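Local atomic coordinates of trans-isoprenyl diphosphate synthase (PDB entry 3OYR), a protein that probably makes all-trans-octaprenyl diphosphate, the side-chain precursor of isoprenoid quinones, by adding five isopentenyl units to farnesyl diphosphate. Residues N39-I42 with T43-Q47; G126-S129 with V130-G133; A207-D210 with V211-E215. All coordinates share one frame; numbering follows the deposited sequence. Where two conformers were deposited one is given.

Contact 1: residues N39-I42 with T43-Q47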
ATOM      1  N   ASN B  39       9.645   9.468 -16.218  1.00 24.13           N
ATOM      2  CA  ASN B  39       9.461  10.688 -15.406  1.00 23.96           C
ATOM      3  C   ASN B  39       8.204  11.471 -15.778  1.00 25.68           C
ATOM      4  O   ASN B  39       7.561  12.066 -14.922  1.00 27.23           O
ATOM      5  CB  ASN B  39      10.706  11.586 -15.508  1.00 25.36           C
ATOM      6  CG  ASN B  39      11.959  10.915 -14.920  1.00 43.35           C
ATOM      7  OD1 ASN B  39      11.865  10.043 -14.053  1.00 49.44           O
ATOM      8  ND2 ASN B  39      13.130  11.305 -15.412  1.00 40.86           N
ATOM      9  N   ARG B  40       7.851  11.471 -17.063  1.00 24.00           N
ATOM     10  CA  ARG B  40       6.593  12.054 -17.494  1.00 23.26           C
ATOM     11  C   ARG B  40       5.400  11.318 -16.859  1.00 21.92           C
ATOM     12  O   ARG B  40       4.428  11.949 -16.462  1.00 28.86           O
ATOM     13  CB  ARG B  40       6.478  11.987 -19.016  1.00 26.45           C
ATOM     14  CG  ARG B  40       5.264  12.736 -19.550  1.00 24.37           C
ATOM     15  CD  ARG B  40       5.092  12.534 -21.056  1.00 21.88           C
ATOM     16  NE  ARG B  40       6.273  13.022 -21.794  1.00 28.33           N
ATOM     17  CZ  ARG B  40       7.128  12.234 -22.450  1.00 29.87           C
ATOM     18  NH1 ARG B  40       8.157  12.763 -23.090  1.00 25.03           N
ATOM     19  NH2 ARG B  40       6.960  10.912 -22.457  1.00 31.60           N
ATOM     20  N   LEU B  41       5.465   9.985 -16.799  1.00 21.98           N
ATOM     21  CA  LEU B  41       4.393   9.175 -16.189  1.00 17.34           C
ATOM     22  C   LEU B  41       4.318   9.453 -14.689  1.00 25.87           C
ATOM     23  O   LEU B  41       3.230   9.614 -14.116  1.00 25.01           O
ATOM     24  CB  LEU B  41       4.637   7.688 -16.461  1.00 23.27           C
ATOM     25  CG  LEU B  41       4.302   7.356 -17.923  1.00 20.53           C
ATOM     26  CD1 LEU B  41       4.933   6.029 -18.378  1.00 21.78           C
ATOM     27  CD2 LEU B  41       2.770   7.357 -18.080  1.00 18.96           C
ATOM     28  N   ILE B  42       5.482   9.543 -14.070  1.00 25.52           N
ATOM     29  CA  ILE B  42       5.551   9.807 -12.628  1.00 27.80           C
ATOM     30  C   ILE B  42       4.851  11.117 -12.282  1.00 24.79           C
ATOM     31  O   ILE B  42       3.894  11.111 -11.493  1.00 31.07           O
ATOM     32  CB  ILE B  42       7.004   9.714 -12.092  1.00 28.71           C
ATOM     33  CG1 ILE B  42       7.491   8.256 -12.168  1.00 25.50           C
ATOM     34  CG2 ILE B  42       7.068  10.177 -10.658  1.00 25.12           C
ATOM     35  CD1 ILE B  42       9.006   8.058 -11.929  1.00 22.32           C
ATOM     36  N   THR B  43       5.278  12.222 -12.906  1.00 22.72           N
ATOM     37  CA  THR B  43       4.674  13.521 -12.665  0.50 23.37           C
ATOM     38  C   THR B  43       3.174  13.517 -12.954  1.00 26.20           C
ATOM     39  O   THR B  43       2.391  14.119 -12.230  1.00 26.29           O
ATOM     40  CB  THR B  43       5.394  14.594 -13.495  0.50 27.10           C
ATOM     41  OG1 THR B  43       6.802  14.426 -13.318  0.50 19.60           O
ATOM     42  CG2 THR B  43       4.975  16.006 -13.079  0.50 15.44           C
ATOM     43  N   ASP B  44       2.781  12.817 -14.008  1.00 21.32           N
ATOM     44  CA  ASP B  44       1.381  12.714 -14.390  1.00 29.95           C
ATOM     45  C   ASP B  44       0.501  11.981 -13.372  1.00 31.15           C
ATOM     46  O   ASP B  44      -0.629  12.409 -13.094  1.00 27.01           O
ATOM     47  CB  ASP B  44       1.259  12.011 -15.765  1.00 23.24           C
ATOM     48  CG  ASP B  44      -0.185  11.954 -16.278  1.00 38.32           C
ATOM     49  OD1 ASP B  44      -0.672  10.847 -16.583  1.00 54.13           O
ATOM     50  OD2 ASP B  44      -0.818  13.014 -16.415  1.00 34.01           O
ATOM     51  N   ARG B  45       0.993  10.860 -12.846  1.00 31.63           N
ATOM     52  CA  ARG B  45       0.150  10.001 -12.007  1.00 29.30           C
ATOM     53  C   ARG B  45       0.195  10.415 -10.554  1.00 29.84           C
ATOM     54  O   ARG B  45      -0.600   9.939  -9.742  1.00 36.10           O
ATOM     55  CB  ARG B  45       0.510   8.514 -12.159  1.00 32.39           C
ATOM     56  CG  ARG B  45       0.388   7.974 -13.576  1.00 26.73           C
ATOM     57  CD  ARG B  45      -0.963   8.300 -14.220  1.00 34.54           C
ATOM     58  NE  ARG B  45      -0.914   8.050 -15.666  1.00 27.66           N
ATOM     59  CZ  ARG B  45      -1.311   6.923 -16.243  1.00 36.72           C
ATOM     60  NH1 ARG B  45      -1.808   5.939 -15.501  1.00 40.95           N
ATOM     61  NH2 ARG B  45      -1.217   6.779 -17.565  1.00 24.89           N
ATOM     62  N   MET B  46       1.114  11.311 -10.219  1.00 26.30           N
ATOM     63  CA  MET B  46       1.106  11.842  -8.862  1.00 39.13           C
ATOM     64  C   MET B  46       0.056  12.943  -8.686  1.00 40.30           C
ATOM     65  O   MET B  46      -0.130  13.447  -7.582  1.00 48.78           O
ATOM     66  CB  MET B  46       2.503  12.266  -8.398  1.00 38.38           C
ATOM     67  CG  MET B  46       3.124  13.454  -9.100  1.00 40.89           C
ATOM     68  SD  MET B  46       4.567  14.024  -8.172  1.00 37.50           S
ATOM     69  CE  MET B  46       5.943  13.460  -9.103  1.00 39.79           C
ATOM     70  N   GLN B  47      -0.636  13.300  -9.770  1.00 40.54           N
ATOM     71  CA  GLN B  47      -1.672  14.341  -9.736  1.00 37.95           C
ATOM     72  C   GLN B  47      -3.008  13.838  -9.162  1.00 37.36           C
ATOM     73  O   GLN B  47      -3.426  12.705  -9.407  1.00 32.76           O
ATOM     74  CB  GLN B  47      -1.892  14.940 -11.134  1.00 36.99           C
ATOM     75  CG  GLN B  47      -0.624  15.494 -11.821  1.00 36.78           C
ATOM     76  CD  GLN B  47       0.143  16.527 -10.982  1.00 44.34           C
ATOM     77  OE1 GLN B  47      -0.447  17.451 -10.425  1.00 49.19           O
ATOM     78  NE2 GLN B  47       1.470  16.372 -10.905  1.00 37.67           N
TER
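Asn-39 O accepts the backbone N-H of Thr-43 and, in the conformer given, its hydroxyl as well. The bond from Thr-43 N is 3.0 Å long and almost straight at 178°. In that conformer OG1 of Thr-43 sits beside its own backbone N (chi1 -48°) and reaches Asn-39 O at 3.0 Å, from the other face of the carbonyl plane. Arg-40 contributes its backbone: Asp-44 N donates to Arg-40 O at 3.1 Å, and the CB of Asp-44 rests against the same oxygen. Leu-41 O receives Arg-45 N at 2.9 Å, while the two side chains run side by side, Leu-41 CD2 lying 4.1 Å from Arg-45 NH2. A bend at chi2 (-51°) turns the arginine chain so that NE meets Asp-44 OD1 at 3.0 Å, on the anti side of the carboxylate, as a salt bridge; NH1 makes a second one with Glu-146. With an alanine in place of Arg-45, the carboxylates of Asp-44 and Glu-146 would probably lose this cationic partner and the flank of Leu-41 would lose its neighbour. Ile-42 O is bonded by Met-46 N at 3.1 Å. The two side chains cross at a slant, the CG2 branch of Ile-42 touching the terminal CE of Met-46 at 3.8 Å, and Ile-61 of helix 52-61 packs against both. These successive i to i+4 bonds form the last turns of helix 25-45, which lies on helices 52-61 and 87-109 in the all-helical isoprenoid synthase fold.

Contact 2: residues G126-S129 with V130-G133; sequences GAQS and VLVG
Val-130 opens the second turn by donating its N-H to Gly-126 O at 3.0 Å. With CG1 anti to the backbone N (chi1 164°), its other branch, CG2, is turned back over the first turn and lies 3.5 Å from Gly-126 O. Val-130 O in turn accepts from NE2 of His-104 in the same chain. Leu-131 N meets Ala-127 O at 2.9 Å, in the carbonyl plane, and the CG of the leucine sits 3.3 Å from that oxygen. Its CD1 approaches Gln-128 OE1 at 3.9 Å as the two side chains cross obliquely; this buried OE1 has no polar partner, whereas NE2 of the same amide donates to Val-168 O of the second subunit. Here helix 126-147 begins, in an all-alpha isoprenoid synthase fold, and its first turns lie at the dimer interface: Leu-171 of the second subunit packs on Ala-127 and Gln-128. Val-132 N bonds Gln-128 O at 2.8 Å, and CG2 of Val-132, placed beside its own backbone N, rests 3.2 Å from the same oxygen, while the side chain packs on Ile-53 and Leu-56 of helix 52-61. Gly-133 N donates to Ser-129 O at 3.0 Å; the serine side chain lies against Leu-103 and Val-107 of helix 87-109.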
ATOM      1  N   GLY B 126       1.648  11.459  10.209  1.00 31.05           N
ATOM      2  CA  GLY B 126       1.803  10.032   9.939  1.00 33.19           C
ATOM      3  C   GLY B 126       0.664   9.478   9.106  1.00 35.75           C
ATOM      4  O   GLY B 126       0.897   8.739   8.145  1.00 42.22           O
ATOM      5  N   ALA B 127      -0.562   9.854   9.451  1.00 37.09           N
ATOM      6  CA  ALA B 127      -1.745   9.330   8.769  1.00 33.46           C
ATOM      7  C   ALA B 127      -1.721   9.662   7.283  1.00 36.84           C
ATOM      8  O   ALA B 127      -1.884   8.757   6.442  1.00 32.72           O
ATOM      9  CB  ALA B 127      -3.025   9.847   9.424  1.00 38.29           C
ATOM     10  N   GLN B 128      -1.466  10.937   6.969  1.00 30.76           N
ATOM     11  CA  GLN B 128      -1.405  11.388   5.582  1.00 36.72           C
ATOM     12  C   GLN B 128      -0.273  10.743   4.783  1.00 34.70           C
ATOM     13  O   GLN B 128      -0.479  10.389   3.622  1.00 40.25           O
ATOM     14  CB  GLN B 128      -1.377  12.925   5.455  1.00 41.87           C
ATOM     15  CG  GLN B 128      -2.689  13.665   5.858  1.00 38.95           C
ATOM     16  CD  GLN B 128      -3.897  13.423   4.929  1.00 49.06           C
ATOM     17  OE1 GLN B 128      -3.979  12.413   4.233  1.00 48.70           O
ATOM     18  NE2 GLN B 128      -4.846  14.362   4.937  1.00 45.13           N
ATOM     19  N   SER B 129       0.892  10.568   5.407  1.00 30.67           N
ATOM     20  CA  SER B 129       1.991   9.790   4.819  1.00 35.53           C
ATOM     21  C   SER B 129       1.585   8.375   4.440  1.00 30.89           C
ATOM     22  O   SER B 129       1.827   7.919   3.308  1.00 33.33           O
ATOM     23  CB  SER B 129       3.178   9.717   5.778  1.00 40.91           C
ATOM     24  OG  SER B 129       4.157  10.659   5.416  1.00 51.66           O
ATOM     25  N   VAL B 130       0.942   7.697   5.374  1.00 29.94           N
ATOM     26  CA  VAL B 130       0.408   6.359   5.115  1.00 33.12           C
ATOM     27  C   VAL B 130      -0.579   6.359   3.956  1.00 29.49           C
ATOM     28  O   VAL B 130      -0.417   5.584   3.015  1.00 30.05           O
ATOM     29  CB  VAL B 130      -0.184   5.745   6.400  1.00 31.28           C
ATOM     30  CG1 VAL B 130      -1.095   4.542   6.108  1.00 30.07           C
ATOM     31  CG2 VAL B 130       0.958   5.346   7.302  1.00 33.41           C
ATOM     32  N   LEU B 131      -1.554   7.265   4.004  1.00 31.67           N
ATOM     33  CA  LEU B 131      -2.605   7.358   2.971  1.00 32.34           C
ATOM     34  C   LEU B 131      -2.114   7.729   1.566  1.00 29.40           C
ATOM     35  O   LEU B 131      -2.606   7.173   0.567  1.00 26.91           O
ATOM     36  CB  LEU B 131      -3.747   8.276   3.430  1.00 28.93           C
ATOM     37  CG  LEU B 131      -4.531   7.901   4.702  1.00 34.16           C
ATOM     38  CD1 LEU B 131      -5.565   8.975   5.043  1.00 34.24           C
ATOM     39  CD2 LEU B 131      -5.194   6.529   4.595  1.00 29.78           C
ATOM     40  N   VAL B 132      -1.150   8.641   1.481  1.00 28.03           N
ATOM     41  CA  VAL B 132      -0.533   9.002   0.195  1.00 28.11           C
ATOM     42  C   VAL B 132       0.288   7.834  -0.358  1.00 27.28           C
ATOM     43  O   VAL B 132       0.260   7.555  -1.567  1.00 29.78           O
ATOM     44  CB  VAL B 132       0.288  10.314   0.274  1.00 32.38           C
ATOM     45  CG1 VAL B 132       1.048  10.582  -1.045  1.00 28.39           C
ATOM     46  CG2 VAL B 132      -0.653  11.503   0.585  1.00 30.33           C
ATOM     47  N   GLY B 133       0.961   7.116   0.534  1.00 26.85           N
ATOM     48  CA  GLY B 133       1.569   5.838   0.157  1.00 24.33           C
ATOM     49  C   GLY B 133       0.553   4.894  -0.438  1.00 25.60           C
ATOM     50  O   GLY B 133       0.796   4.351  -1.523  1.00 25.60           O
TER

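Contact 3: residues A207-D210 with V211-E215; sequences AGVD and VAKSE
Val-209 and Lys-213 make the apolar part of this contact, their side chains crossing at about a right angle. The valine spreads its two methyl branches along the lysine: CG1 lies 3.8 Å from Lys-213 CD, and CG2 is 3.9 Å from Lys-213 CB. Extended beyond CG, the lysine carries its methylene groups past both valine branches, and its side chain also touches Met-323 and Phe-324 from a loop elsewhere in the chain. The carboxylate of Asp-210 adds van der Waals contacts over the first helical turn. Its CG is wedged between the backbone N and the carbonyl carbon (chi1 38°), which swings the group across the lysine stem. OD2 is 3.5 Å from Lys-213 CG and 3.7 Å from the CB of Ala-212, while OD1 lies 3.7 Å from Lys-213 CD. Backbone bonding across the junction is slight. Ser-214 N donates to Asp-210 O in a weak bond of 3.4 Å, stretched although its N-H points almost directly at the oxygen (166°). Asp-210 stands at the N-cap position of helix 211-238, at the end of the short link that follows helix 181-206, in which Gly-208 takes a positive phi. The electrostatic part is looser. The carboxylate lies across the lysine chain and meets the methylene groups more closely than the charged tip: OD1 and Lys-213 NZ are 4.5 Å apart, beyond salt-bridge distance. At this surface corner the charges therefore probably attract at longer range, and the negative group is likely to be favoured by the positive field of the helix N terminus as well as by the nearby lysine.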
ATOM      1  N   ALA B 207       9.160  -7.432 -22.669  1.00 48.83           N
ATOM      2  CA  ALA B 207       9.808  -7.636 -23.956  1.00 49.12           C
ATOM      3  C   ALA B 207       9.307  -8.877 -24.688  1.00 54.47           C
ATOM      4  O   ALA B 207       9.558  -9.033 -25.880  1.00 60.14           O
ATOM      5  CB  ALA B 207      11.308  -7.707 -23.764  1.00 52.44           C
ATOM      6  N   GLY B 208       8.608  -9.751 -23.965  1.00 58.69           N
ATOM      7  CA  GLY B 208       7.963 -10.928 -24.539  1.00 56.91           C
ATOM      8  C   GLY B 208       8.937 -12.064 -24.781  1.00 63.51           C
ATOM      9  O   GLY B 208       8.836 -12.783 -25.782  1.00 67.01           O
ATOM     10  N   VAL B 209       9.879 -12.242 -23.860  1.00 63.38           N
ATOM     11  CA  VAL B 209      10.957 -13.207 -24.078  1.00 61.20           C
ATOM     12  C   VAL B 209      10.731 -14.565 -23.441  1.00 62.67           C
ATOM     13  O   VAL B 209       9.699 -14.830 -22.812  1.00 62.88           O
ATOM     14  CB  VAL B 209      12.357 -12.672 -23.663  1.00 59.78           C
ATOM     15  CG1 VAL B 209      12.848 -11.651 -24.668  1.00 62.93           C
ATOM     16  CG2 VAL B 209      12.357 -12.125 -22.233  1.00 42.90           C
ATOM     17  N   ASP B 210      11.722 -15.425 -23.636  1.00 57.44           N
ATOM     18  CA  ASP B 210      11.726 -16.736 -23.046  1.00 57.10           C
ATOM     19  C   ASP B 210      11.991 -16.613 -21.552  1.00 53.96           C
ATOM     20  O   ASP B 210      12.499 -15.593 -21.062  1.00 47.75           O
ATOM     21  CB  ASP B 210      12.787 -17.610 -23.715  1.00 63.71           C
ATOM     22  CG  ASP B 210      14.034 -16.837 -24.044  1.00 68.98           C
ATOM     23  OD1 ASP B 210      13.955 -15.914 -24.889  1.00 63.64           O
ATOM     24  OD2 ASP B 210      15.085 -17.140 -23.448  1.00 80.09           O
ATOM     25  N   VAL B 211      11.636 -17.674 -20.840  1.00 50.38           N
ATOM     26  CA  VAL B 211      11.736 -17.708 -19.395  1.00 49.76           C
ATOM     27  C   VAL B 211      13.193 -17.696 -18.927  1.00 43.05           C
ATOM     28  O   VAL B 211      13.489 -17.182 -17.853  1.00 41.51           O
ATOM     29  CB  VAL B 211      10.915 -18.883 -18.793  1.00 54.34           C
ATOM     30  CG1 VAL B 211       9.426 -18.692 -19.097  1.00 54.52           C
ATOM     31  CG2 VAL B 211      11.392 -20.235 -19.321  1.00 58.99           C
ATOM     32  N   ALA B 212      14.094 -18.206 -19.756  1.00 36.39           N
ATOM     33  CA  ALA B 212      15.512 -18.233 -19.428  1.00 40.44           C
ATOM     34  C   ALA B 212      16.059 -16.816 -19.247  1.00 36.97           C
ATOM     35  O   ALA B 212      16.750 -16.538 -18.265  1.00 41.09           O
ATOM     36  CB  ALA B 212      16.302 -19.018 -20.487  1.00 37.79           C
ATOM     37  N   LYS B 213      15.703 -15.914 -20.160  1.00 35.66           N
ATOM     38  CA  LYS B 213      16.115 -14.522 -20.062  1.00 34.23           C
ATOM     39  C   LYS B 213      15.503 -13.796 -18.861  1.00 33.79           C
ATOM     40  O   LYS B 213      16.211 -13.065 -18.146  1.00 34.01           O
ATOM     41  CB  LYS B 213      15.756 -13.762 -21.337  1.00 44.11           C
ATOM     42  CG  LYS B 213      16.559 -14.130 -22.553  1.00 46.86           C
ATOM     43  CD  LYS B 213      16.187 -13.197 -23.694  1.00 50.11           C
ATOM     44  CE  LYS B 213      17.145 -13.311 -24.876  1.00 56.10           C
ATOM     45  NZ  LYS B 213      16.667 -12.456 -26.009  1.00 63.91           N
ATOM     46  N   SER B 214      14.202 -13.983 -18.625  1.00 32.80           N
ATOM     47  CA  SER B 214      13.561 -13.307 -17.489  1.00 29.83           C
ATOM     48  C   SER B 214      14.061 -13.838 -16.153  1.00 26.71           C
ATOM     49  O   SER B 214      14.251 -13.072 -15.207  1.00 27.82           O
ATOM     50  CB  SER B 214      12.026 -13.323 -17.591  1.00 34.45           C
ATOM     51  OG  SER B 214      11.513 -14.632 -17.820  1.00 39.21           O
ATOM     52  N   GLU B 215      14.336 -15.141 -16.108  1.00 25.44           N
ATOM     53  CA  GLU B 215      14.894 -15.779 -14.923  1.00 36.13           C
ATOM     54  C   GLU B 215      16.306 -15.279 -14.660  1.00 31.90           C
ATOM     55  O   GLU B 215      16.646 -14.982 -13.515  1.00 29.52           O
ATOM     56  CB  GLU B 215      14.859 -17.322 -15.004  1.00 36.76           C
ATOM     57  CG  GLU B 215      13.485 -17.989 -14.714  1.00 43.20           C
ATOM     58  CD  GLU B 215      12.810 -17.559 -13.387  1.00 59.17           C
ATOM     59  OE1 GLU B 215      13.485 -17.373 -12.346  1.00 55.35           O
ATOM     60  OE2 GLU B 215      11.570 -17.427 -13.386  1.00 62.94           O
TER

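From the N terminus, contact 1 ends helix 25-45, contact 2 starts helix 126-147, and contact 3 carries the chain from helix 181-206 into helix 211-238. Each joins consecutive residues, so none closes a long loop; they follow in series, neither nesting nor crossing. Contacts 1 and 2 are nearest, with centres 19 Å apart, and both pack on helices 52-61 and 87-109. Helix 126-147 also runs from contact 2 to contact 1, where Arg-139 donates to the backbone oxygen of Arg-45. Contact 3 stands apart, its centre 28 Å from that of contact 1 and 36 Å from that of contact 2. Among the three, contact 2 alone meets the second subunit.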